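Local structure of deacylase (Burkholderia multivorans, 5THW) at residues 106-111 / 150-155; 233-238 / 343-348; 283-288 / 304-309. The protein probably hydrolyses N-carbamoyl-L-amino acids as a two-zinc hydrolase of the peptidase M20 family. All coordinates share one frame; numbering follows the deposited sequence.

Contact 1 (106-111 / 150-155). With ZN (zinc ion), chain F; URP (N-(aminocarbonyl)-beta-alanine), chain G.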
loop_
_atom_site.group_PDB
_atom_site.type_symbol
_atom_site.label_atom_id
_atom_site.label_comp_id
_atom_site.label_asym_id
_atom_site.label_seq_id
_atom_site.Cartn_x
_atom_site.Cartn_y
_atom_site.Cartn_z
ATOM N N ASP A 106 23.623 1.565 -10.956
ATOM C CA ASP A 106 22.291 1.829 -10.429
ATOM C C ASP A 106 22.231 1.488 -8.943
ATOM O O ASP A 106 23.028 0.701 -8.432
ATOM C CB ASP A 106 21.234 1.037 -11.208
ATOM C CG ASP A 106 21.326 -0.472 -10.967
ATOM O OD1 ASP A 106 22.374 -1.095 -11.292
ATOM O OD2 ASP A 106 20.330 -1.029 -10.449
ATOM N N SER A 107 21.252 2.072 -8.251
ATOM C CA SER A 107 21.182 1.962 -6.797
ATOM C C SER A 107 19.766 1.656 -6.329
ATOM O O SER A 107 18.799 1.687 -7.098
ATOM C CB SER A 107 21.664 3.244 -6.112
ATOM O OG SER A 107 20.652 4.236 -6.137
ATOM N N GLN A 108 19.668 1.335 -5.042
ATOM C CA GLN A 108 18.388 1.224 -4.373
ATOM C C GLN A 108 17.776 2.609 -4.153
ATOM O O GLN A 108 18.461 3.629 -4.281
ATOM C CB GLN A 108 18.556 0.498 -3.034
ATOM C CG GLN A 108 18.940 -0.955 -3.206
ATOM C CD GLN A 108 17.743 -1.822 -3.552
ATOM O OE1 GLN A 108 16.601 -1.447 -3.289
ATOM N NE2 GLN A 108 17.997 -2.978 -4.158
ATOM N N PRO A 109 16.474 2.673 -3.856
ATOM C CA PRO A 109 15.897 3.954 -3.408
ATOM C C PRO A 109 16.584 4.514 -2.172
ATOM O O PRO A 109 16.702 5.741 -2.042
ATOM C CB PRO A 109 14.425 3.605 -3.134
ATOM C CG PRO A 109 14.364 2.098 -3.108
ATOM C CD PRO A 109 15.440 1.640 -4.041
ATOM N N THR A 110 17.052 3.644 -1.271
ATOM C CA THR A 110 17.834 4.016 -0.097
ATOM C C THR A 110 19.294 3.590 -0.254
ATOM O O THR A 110 19.937 3.146 0.699
ATOM C CB THR A 110 17.234 3.402 1.167
ATOM O OG1 THR A 110 17.133 1.979 1.010
ATOM C CG2 THR A 110 15.853 3.978 1.431
ATOM N N GLY A 111 19.829 3.706 -1.469
ATOM C CA GLY A 111 21.154 3.192 -1.749
ATOM C C GLY A 111 22.266 4.015 -1.126
ATOM O O GLY A 111 22.106 5.187 -0.784
ATOM N N GLU A 150 20.434 -4.206 -9.356
ATOM C CA GLU A 150 19.755 -4.212 -8.062
ATOM C C GLU A 150 18.473 -5.031 -8.088
ATOM O O GLU A 150 18.110 -5.643 -7.076
ATOM C CB GLU A 150 19.441 -2.775 -7.622
ATOM C CG GLU A 150 20.645 -1.983 -7.131
ATOM C CD GLU A 150 21.155 -2.458 -5.778
ATOM O OE1 GLU A 150 20.520 -3.349 -5.172
ATOM O OE2 GLU A 150 22.201 -1.948 -5.329
ATOM N N GLY A 151 17.770 -5.054 -9.217
ATOM C CA GLY A 151 16.515 -5.778 -9.262
ATOM C C GLY A 151 15.402 -5.135 -8.470
ATOM O O GLY A 151 14.447 -5.817 -8.087
ATOM N N SER A 152 15.493 -3.831 -8.220
ATOM C CA SER A 152 14.489 -3.130 -7.429
ATOM C C SER A 152 13.378 -2.559 -8.309
ATOM O O SER A 152 12.205 -2.908 -8.144
ATOM C CB SER A 152 15.162 -2.019 -6.616
ATOM O OG SER A 152 14.247 -1.376 -5.749
ATOM N N ARG A 153 13.738 -1.713 -9.274
ATOM C CA ARG A 153 12.721 -1.136 -10.147
ATOM C C ARG A 153 12.156 -2.177 -11.107
ATOM O O ARG A 153 10.942 -2.223 -11.330
ATOM C CB ARG A 153 13.290 0.055 -10.916
ATOM C CG ARG A 153 12.251 0.734 -11.762
ATOM C CD ARG A 153 12.847 1.827 -12.608
ATOM N NE ARG A 153 11.866 2.310 -13.572
ATOM C CZ ARG A 153 12.165 3.028 -14.648
ATOM N NH1 ARG A 153 13.427 3.348 -14.904
ATOM N NH2 ARG A 153 11.199 3.405 -15.474
ATOM N N PHE A 154 13.017 -3.007 -11.694
ATOM C CA PHE A 154 12.597 -4.159 -12.478
ATOM C C PHE A 154 13.201 -5.389 -11.817
ATOM O O PHE A 154 14.398 -5.409 -11.513
ATOM C CB PHE A 154 13.078 -4.089 -13.937
ATOM C CG PHE A 154 13.026 -2.715 -14.550
ATOM C CD1 PHE A 154 11.967 -2.341 -15.362
ATOM C CD2 PHE A 154 14.074 -1.815 -14.365
ATOM C CE1 PHE A 154 11.933 -1.080 -15.954
ATOM C CE2 PHE A 154 14.047 -0.550 -14.949
ATOM C CZ PHE A 154 12.977 -0.184 -15.744
ATOM N N ALA A 155 12.391 -6.435 -11.653
ATOM C CA ALA A 155 12.820 -7.665 -11.014
ATOM C C ALA A 155 12.989 -8.785 -12.032
ATOM O O ALA A 155 12.285 -8.824 -13.047
ATOM C CB ALA A 155 11.806 -8.105 -9.953
HETATM ZN ZN ZN F . 22.691 -3.297 -3.751
HETATM O O2 URP G . 23.310 -5.438 -3.276
HETATM C C2 URP G . 23.510 -5.757 -4.433
HETATM N N3 URP G . 24.097 -4.923 -5.280
HETATM N N1 URP G . 23.127 -6.939 -4.894
HETATM C C6 URP G . 21.820 -7.110 -5.505
HETATM C C5 URP G . 21.386 -8.569 -5.539
HETATM C C4 URP G . 21.101 -8.984 -4.119
HETATM O O42 URP G . 21.896 -9.768 -3.553
HETATM O O41 URP G . 20.080 -8.525 -3.561
HETATM O O HOH W 1 22.065 0.578 -3.845
#
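At the dizinc centre of this M20-family hydrolase, Q108 and E150 meet between two loops: segment 106-111 comes after strand 99-103, and segment 150-155 comes after strand 141-145. E150 is a zinc ligand, and its two oxygens hold the metal unequally, OE2 at 2.1 Å and OE1 at 2.6 Å, an asymmetric bidentate grip. D115 and H403 bind the same ion, and the bound N-(aminocarbonyl)-beta-alanine adds its ureido oxygen O2 at 2.3 Å, so the ligand coordinates the metal directly. The longer-bound oxygen has a second partner: Q108 NE2 donates to E150 OE1 over 2.7 Å, with an N-H...O angle of 160°. The acceptor lies close to the plane of the Q108 amide, whereas the amide nitrogen stands 50° out of the E150 carboxylate plane; the two flat groups are nearly perpendicular. Both chains bend at chi2 (near -75°), bringing the Q108 amide nitrogen to the carboxylate from above its plane. A water links the same residues a second time, accepting from Q108 N and donating to E150 OE2 at 2.9 Å. Q108 is thus a second-shell residue that probably helps to fix the rotation of the zinc-binding carboxylate. The amide is also held by the second subunit, where S294 meets Q108 OE1 and N296 meets NE2, and N296 of that subunit also bonds to the ligand; the dimer interface therefore runs into the metal site. Nearer the E150 backbone, D106 OD2 takes a weak bond from E150 N and packs against E150 CB and CG. Beyond the amide, the S152 hydroxyl, bonded to S294 of the second subunit, has P109 CD 3.7 Å from its OG.

Contact 2 (233-238 / 343-348). With URP (N-(aminocarbonyl)-beta-alanine), chain G.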
loop_
_atom_site.group_PDB
_atom_site.type_symbol
_atom_site.label_atom_id
_atom_site.label_comp_id
_atom_site.label_asym_id
_atom_site.label_seq_id
_atom_site.Cartn_x
_atom_site.Cartn_y
_atom_site.Cartn_z
ATOM N N GLY A 233 23.295 -18.957 -2.658
ATOM C CA GLY A 233 22.160 -18.977 -3.560
ATOM C C GLY A 233 20.940 -18.236 -3.032
ATOM O O GLY A 233 20.780 -18.000 -1.834
ATOM N N GLN A 234 20.073 -17.839 -3.965
ATOM C CA GLN A 234 18.890 -17.053 -3.646
ATOM C C GLN A 234 17.661 -17.595 -4.366
ATOM O O GLN A 234 17.751 -18.189 -5.444
ATOM C CB GLN A 234 19.056 -15.571 -4.007
ATOM C CG GLN A 234 20.339 -14.913 -3.548
ATOM C CD GLN A 234 20.268 -13.401 -3.651
ATOM O OE1 GLN A 234 19.204 -12.808 -3.482
ATOM N NE2 GLN A 234 21.392 -12.773 -3.966
ATOM N N ARG A 235 16.502 -17.340 -3.759
ATOM C CA ARG A 235 15.196 -17.645 -4.333
ATOM C C ARG A 235 14.286 -16.465 -4.032
ATOM O O ARG A 235 14.149 -16.074 -2.869
ATOM C CB ARG A 235 14.608 -18.927 -3.732
ATOM C CG ARG A 235 15.095 -20.246 -4.316
ATOM C CD ARG A 235 14.495 -21.405 -3.512
ATOM N NE ARG A 235 15.191 -22.675 -3.707
ATOM C CZ ARG A 235 14.699 -23.723 -4.363
ATOM N NH1 ARG A 235 13.481 -23.682 -4.889
ATOM N NH2 ARG A 235 15.424 -24.825 -4.473
ATOM N N TRP A 236 13.702 -15.872 -5.069
ATOM C CA TRP A 236 12.796 -14.740 -4.923
ATOM C C TRP A 236 11.392 -15.127 -5.375
ATOM O O TRP A 236 11.218 -15.831 -6.376
ATOM C CB TRP A 236 13.269 -13.519 -5.721
ATOM C CG TRP A 236 14.522 -12.873 -5.209
ATOM C CD1 TRP A 236 15.415 -13.394 -4.309
ATOM C CD2 TRP A 236 15.036 -11.590 -5.588
ATOM N NE1 TRP A 236 16.444 -12.506 -4.100
ATOM C CE2 TRP A 236 16.239 -11.396 -4.877
ATOM C CE3 TRP A 236 14.598 -10.589 -6.462
ATOM C CZ2 TRP A 236 17.006 -10.235 -5.012
ATOM C CZ3 TRP A 236 15.356 -9.439 -6.589
ATOM C CH2 TRP A 236 16.546 -9.271 -5.865
ATOM N N TYR A 237 10.396 -14.619 -4.660
ATOM C CA TYR A 237 9.014 -14.970 -4.919
ATOM C C TYR A 237 8.170 -13.716 -5.063
ATOM O O TYR A 237 8.494 -12.649 -4.530
ATOM C CB TYR A 237 8.422 -15.837 -3.789
ATOM C CG TYR A 237 9.204 -17.087 -3.504
ATOM C CD1 TYR A 237 10.341 -17.044 -2.707
ATOM C CD2 TYR A 237 8.810 -18.310 -4.027
ATOM C CE1 TYR A 237 11.067 -18.182 -2.441
ATOM C CE2 TYR A 237 9.529 -19.458 -3.764
ATOM C CZ TYR A 237 10.661 -19.388 -2.968
ATOM O OH TYR A 237 11.399 -20.523 -2.694
ATOM N N GLU A 238 7.083 -13.866 -5.805
ATOM C CA GLU A 238 6.025 -12.870 -5.862
ATOM C C GLU A 238 4.744 -13.592 -5.503
ATOM O O GLU A 238 4.409 -14.607 -6.125
ATOM C CB GLU A 238 5.928 -12.212 -7.243
ATOM C CG GLU A 238 7.053 -11.223 -7.537
ATOM C CD GLU A 238 6.903 -10.546 -8.897
ATOM O OE1 GLU A 238 7.685 -9.611 -9.196
ATOM O OE2 GLU A 238 5.997 -10.948 -9.659
ATOM N N ILE A 343 10.276 -16.261 -8.937
ATOM C CA ILE A 343 10.682 -15.473 -10.096
ATOM C C ILE A 343 12.188 -15.411 -10.267
ATOM O O ILE A 343 12.662 -14.837 -11.254
ATOM C CB ILE A 343 10.104 -14.045 -10.025
ATOM C CG1 ILE A 343 10.590 -13.339 -8.754
ATOM C CG2 ILE A 343 8.588 -14.092 -10.094
ATOM C CD1 ILE A 343 10.489 -11.837 -8.808
ATOM N N PHE A 344 12.958 -15.972 -9.337
ATOM C CA PHE A 344 14.408 -15.861 -9.400
ATOM C C PHE A 344 14.997 -17.004 -8.598
ATOM O O PHE A 344 14.575 -17.240 -7.462
ATOM C CB PHE A 344 14.850 -14.508 -8.832
ATOM C CG PHE A 344 16.306 -14.188 -9.026
ATOM C CD1 PHE A 344 16.898 -14.298 -10.269
ATOM C CD2 PHE A 344 17.060 -13.690 -7.974
ATOM C CE1 PHE A 344 18.226 -13.964 -10.447
ATOM C CE2 PHE A 344 18.382 -13.351 -8.149
ATOM C CZ PHE A 344 18.966 -13.486 -9.390
ATOM N N TYR A 345 15.943 -17.726 -9.197
ATOM C CA TYR A 345 16.652 -18.764 -8.466
ATOM C C TYR A 345 18.004 -19.024 -9.107
ATOM O O TYR A 345 18.084 -19.214 -10.326
ATOM C CB TYR A 345 15.833 -20.056 -8.412
ATOM C CG TYR A 345 16.626 -21.266 -7.975
ATOM C CD1 TYR A 345 17.208 -21.320 -6.716
ATOM C CD2 TYR A 345 16.766 -22.369 -8.807
ATOM C CE1 TYR A 345 17.926 -22.429 -6.297
ATOM C CE2 TYR A 345 17.480 -23.485 -8.398
ATOM C CZ TYR A 345 18.057 -23.508 -7.139
ATOM O OH TYR A 345 18.768 -24.609 -6.724
ATOM N N TYR A 346 19.056 -19.018 -8.291
ATOM C CA TYR A 346 20.380 -19.429 -8.733
ATOM C C TYR A 346 21.080 -20.161 -7.597
ATOM O O TYR A 346 21.000 -19.743 -6.439
ATOM C CB TYR A 346 21.226 -18.260 -9.256
ATOM C CG TYR A 346 21.691 -17.238 -8.250
ATOM C CD1 TYR A 346 20.966 -16.074 -8.038
ATOM C CD2 TYR A 346 22.884 -17.407 -7.556
ATOM C CE1 TYR A 346 21.396 -15.121 -7.148
ATOM C CE2 TYR A 346 23.321 -16.458 -6.662
ATOM C CZ TYR A 346 22.570 -15.319 -6.459
ATOM O OH TYR A 346 22.988 -14.360 -5.571
ATOM N N LYS A 347 21.733 -21.273 -7.933
ATOM C CA LYS A 347 22.414 -22.100 -6.946
ATOM C C LYS A 347 23.648 -21.372 -6.412
ATOM O O LYS A 347 24.192 -20.488 -7.081
ATOM C CB LYS A 347 22.839 -23.436 -7.559
ATOM C CG LYS A 347 21.761 -24.150 -8.357
ATOM C CD LYS A 347 22.230 -25.538 -8.785
ATOM C CE LYS A 347 21.323 -26.112 -9.865
ATOM N NZ LYS A 347 19.879 -25.857 -9.579
ATOM N N PRO A 348 24.104 -21.723 -5.205
ATOM C CA PRO A 348 25.317 -21.092 -4.670
ATOM C C PRO A 348 26.487 -21.263 -5.629
ATOM O O PRO A 348 26.627 -22.288 -6.303
ATOM C CB PRO A 348 25.561 -21.844 -3.355
ATOM C CG PRO A 348 24.210 -22.359 -2.962
ATOM C CD PRO A 348 23.521 -22.689 -4.251
HETATM O O2 URP G . 23.310 -5.438 -3.276
HETATM C C2 URP G . 23.510 -5.757 -4.433
HETATM N N3 URP G . 24.097 -4.923 -5.280
HETATM N N1 URP G . 23.127 -6.939 -4.894
HETATM C C6 URP G . 21.820 -7.110 -5.505
HETATM C C5 URP G . 21.386 -8.569 -5.539
HETATM C C4 URP G . 21.101 -8.984 -4.119
HETATM O O42 URP G . 21.896 -9.768 -3.553
HETATM O O41 URP G . 20.080 -8.525 -3.561
#
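Q234 and Y346 face each other as an antiparallel hydrogen-bonded pair of strands 225-242 and 337-350, and their side chains run side by side toward the bound ligand. From the backbone of Q234, CB passes Y346 CE1 at 3.9 Å and CG lies 3.4 Å from Y346 OH. The chain is extended beyond CG (chi2 -166°), which carries the amide past the ring to the carboxylate of N-(aminocarbonyl)-beta-alanine. There NE2 donates twice: to Y346 OH at 2.8 Å, the hydroxyl lying 29° out of the amide plane, and to the ligand O42 at 3.1 Å. OE1 accepts from W236 NE1 at 2.8 Å; this indole N-H and the ligand carboxylate at NE2 settle which way round the amide sits. The W236 indole in turn receives the edge of F344 on its face, a T-shaped pair with planes at 69°, touching through F344 CD2. I343 and F344 both lie opposite W236 in a classic beta bulge; W236 O accepts from I343 N, and only weakly from F344 N. On the reverse face, R235 holds its guanidinium, inclined, over the face of the Y345 ring, CZ 4.3 Å from the ring centroid, a cation-pi contact. The side of R235 and Y345 is turned to helix 313-334, with L316 and A317 against R235 and the Y345 hydroxyl bonded to D313, the first residue of that helix. That of Q234, W236 and Y346 meets the loop containing P156, A157 and M158, while strand 297-310 borders strand 225-242 along its other edge.

Contact 3 (283-288 / 304-309). With URP (N-(aminocarbonyl)-beta-alanine), chain G.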
loop_
_atom_site.group_PDB
_atom_site.type_symbol
_atom_site.label_atom_id
_atom_site.label_comp_id
_atom_site.label_asym_id
_atom_site.label_seq_id
_atom_site.Cartn_x
_atom_site.Cartn_y
_atom_site.Cartn_z
ATOM N N ALA A 283 15.946 -14.226 5.226
ATOM C CA ALA A 283 14.550 -14.216 4.807
ATOM C C ALA A 283 13.948 -12.832 5.037
ATOM O O ALA A 283 14.073 -12.275 6.133
ATOM C CB ALA A 283 13.763 -15.299 5.555
ATOM N N THR A 284 13.319 -12.266 4.003
ATOM C CA THR A 284 12.816 -10.897 4.084
ATOM C C THR A 284 11.602 -10.703 3.184
ATOM O O THR A 284 11.536 -11.260 2.085
ATOM C CB THR A 284 13.896 -9.870 3.720
ATOM O OG1 THR A 284 15.096 -10.168 4.438
ATOM C CG2 THR A 284 13.443 -8.457 4.075
ATOM N N VAL A 285 10.637 -9.924 3.667
ATOM C CA VAL A 285 9.564 -9.377 2.844
ATOM C C VAL A 285 9.802 -7.875 2.747
ATOM O O VAL A 285 9.629 -7.144 3.728
ATOM C CB VAL A 285 8.172 -9.686 3.409
ATOM C CG1 VAL A 285 7.108 -8.939 2.602
ATOM C CG2 VAL A 285 7.907 -11.195 3.406
ATOM N N GLY A 286 10.254 -7.422 1.580
ATOM C CA GLY A 286 10.617 -6.032 1.382
ATOM C C GLY A 286 9.582 -5.175 0.674
ATOM O O GLY A 286 9.581 -3.951 0.832
ATOM N N MET A 287 8.736 -5.784 -0.156
ATOM C CA MET A 287 7.807 -5.037 -0.998
ATOM C C MET A 287 6.389 -5.540 -0.776
ATOM O O MET A 287 6.147 -6.751 -0.800
ATOM C CB MET A 287 8.191 -5.156 -2.488
ATOM C CG MET A 287 7.308 -4.353 -3.445
ATOM S SD MET A 287 7.763 -4.621 -5.182
ATOM C CE MET A 287 6.646 -3.498 -6.009
ATOM N N MET A 288 5.454 -4.610 -0.575
ATOM C CA MET A 288 4.051 -4.958 -0.408
ATOM C C MET A 288 3.180 -3.874 -1.036
ATOM O O MET A 288 3.474 -2.680 -0.912
ATOM C CB MET A 288 3.708 -5.139 1.076
ATOM C CG MET A 288 2.294 -5.659 1.343
ATOM S SD MET A 288 1.985 -6.026 3.083
ATOM C CE MET A 288 2.940 -7.545 3.244
ATOM N N PHE A 304 2.977 -9.095 -2.617
ATOM C CA PHE A 304 4.180 -8.901 -1.814
ATOM C C PHE A 304 5.259 -9.869 -2.282
ATOM O O PHE A 304 4.993 -10.828 -3.009
ATOM C CB PHE A 304 3.883 -9.049 -0.316
ATOM C CG PHE A 304 3.448 -10.423 0.097
ATOM C CD1 PHE A 304 2.124 -10.817 -0.034
ATOM C CD2 PHE A 304 4.355 -11.310 0.662
ATOM C CE1 PHE A 304 1.716 -12.085 0.370
ATOM C CE2 PHE A 304 3.952 -12.574 1.068
ATOM C CZ PHE A 304 2.633 -12.964 0.919
ATOM N N THR A 305 6.488 -9.606 -1.845
ATOM C CA THR A 305 7.645 -10.366 -2.294
ATOM C C THR A 305 8.293 -11.110 -1.127
ATOM O O THR A 305 8.132 -10.745 0.042
ATOM C CB THR A 305 8.669 -9.453 -2.969
ATOM O OG1 THR A 305 9.140 -8.487 -2.023
ATOM C CG2 THR A 305 8.018 -8.717 -4.151
ATOM N N VAL A 306 9.016 -12.177 -1.468
ATOM C CA VAL A 306 9.776 -12.982 -0.519
ATOM C C VAL A 306 11.203 -13.132 -1.034
ATOM O O VAL A 306 11.424 -13.382 -2.222
ATOM C CB VAL A 306 9.122 -14.364 -0.293
ATOM C CG1 VAL A 306 10.027 -15.259 0.532
ATOM C CG2 VAL A 306 7.750 -14.213 0.399
ATOM N N ASP A 307 12.164 -12.985 -0.129
ATOM C CA ASP A 307 13.594 -13.068 -0.413
ATOM C C ASP A 307 14.169 -14.159 0.486
ATOM O O ASP A 307 14.159 -14.019 1.713
ATOM C CB ASP A 307 14.255 -11.709 -0.150
ATOM C CG ASP A 307 15.755 -11.682 -0.472
ATOM O OD1 ASP A 307 16.177 -10.800 -1.252
ATOM O OD2 ASP A 307 16.518 -12.524 0.055
ATOM N N PHE A 308 14.618 -15.264 -0.109
ATOM C CA PHE A 308 15.280 -16.343 0.616
ATOM C C PHE A 308 16.734 -16.452 0.164
ATOM O O PHE A 308 17.033 -16.357 -1.033
ATOM C CB PHE A 308 14.585 -17.691 0.399
ATOM C CG PHE A 308 13.347 -17.895 1.228
ATOM C CD1 PHE A 308 13.105 -17.126 2.352
ATOM C CD2 PHE A 308 12.452 -18.907 0.909
ATOM C CE1 PHE A 308 11.963 -17.325 3.118
ATOM C CE2 PHE A 308 11.317 -19.121 1.675
ATOM C CZ PHE A 308 11.073 -18.326 2.784
ATOM N N ARG A 309 17.643 -16.649 1.116
ATOM C CA ARG A 309 19.050 -16.849 0.791
ATOM C C ARG A 309 19.659 -17.876 1.729
ATOM O O ARG A 309 19.300 -17.937 2.906
ATOM C CB ARG A 309 19.854 -15.541 0.875
ATOM C CG ARG A 309 19.277 -14.418 0.049
ATOM C CD ARG A 309 20.078 -13.147 0.117
ATOM N NE ARG A 309 19.286 -12.033 -0.391
ATOM C CZ ARG A 309 19.785 -10.993 -1.047
ATOM N NH1 ARG A 309 21.091 -10.924 -1.289
ATOM N NH2 ARG A 309 18.975 -10.026 -1.467
HETATM O O2 URP G . 23.310 -5.438 -3.276
HETATM C C2 URP G . 23.510 -5.757 -4.433
HETATM N N3 URP G . 24.097 -4.923 -5.280
HETATM N N1 URP G . 23.127 -6.939 -4.894
HETATM C C6 URP G . 21.820 -7.110 -5.505
HETATM C C5 URP G . 21.386 -8.569 -5.539
HETATM C C4 URP G . 21.101 -8.984 -4.119
HETATM O O42 URP G . 21.896 -9.768 -3.553
HETATM O O41 URP G . 20.080 -8.525 -3.561
HETATM O O HOH W 2 11.294 -9.501 -0.404
HETATM O O HOH W 3 16.460 -12.191 2.833
#
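A283 and F308 form a non-hydrogen-bonded pair of strands 282-291 and 297-310, the alanine methyl meeting the rim of the phenyl ring: A283 CB sits near the ring plane, 3.6 Å from F308 CE1. One face of that ring is covered by V306 CG1 of its own strand. At the other end, M288 and F304 lie side by side and point the same way, M288 bending at chi3 (-74°) to put CE 4.0 Å from F304 CB; V285 CG1 approaches the same phenyl obliquely. A283, M288 and F304 pack on helix 259-275 and V306 and F308 on helix 313-334, while V285 packs against L260 of the second subunit. T284 and D307 form a hydrogen-bonded antiparallel pair through both backbone bonds, but the register slips by one residue before M288 and F304 pair. A water fills in at the slip, donating to T284 O and accepting from G286 N and T305 OG1. On the side away from the helices, the D307 carboxylate and R309 guanidinium meet edge to edge and nearly coplanar. R309 NE binds D307 OD2 at 2.8 Å and NH2 binds OD1 at 2.9 Å, both through syn lone pairs. The salt bridge probably fixes the rotation of the guanidinium, presenting NH1 and NH2 to the ligand carboxylate, where NH1 gives a bond of 2.7 Å to O42 and NH2 one of 2.8 Å to O41. The T284 hydroxyl is bonded to R256 of the second subunit. This beta hairpin of the M20 dimerisation domain carries an arginine that binds the ligand carboxylate.

Contacts 2 and 3 belong to the same sheet, where strands 225-242 and 297-310 are neighbours: R235 O lies 2.9 Å from F308 N. Contact 1 is built from loops instead, its centre about 17 Å from that of contact 2 and 14 Å from that of contact 3. Contacts 1 and 3 are buried, contact 2 partly so. Their chemistry follows their place: metal coordination and its second shell in contact 1, strand pairing with aromatic and cation-pi contacts in contact 2, hairpin packing with a salt bridge in contact 3. All three converge on the ligand, contact 1 at its ureido end and the others at its carboxylate, and all touch the second subunit.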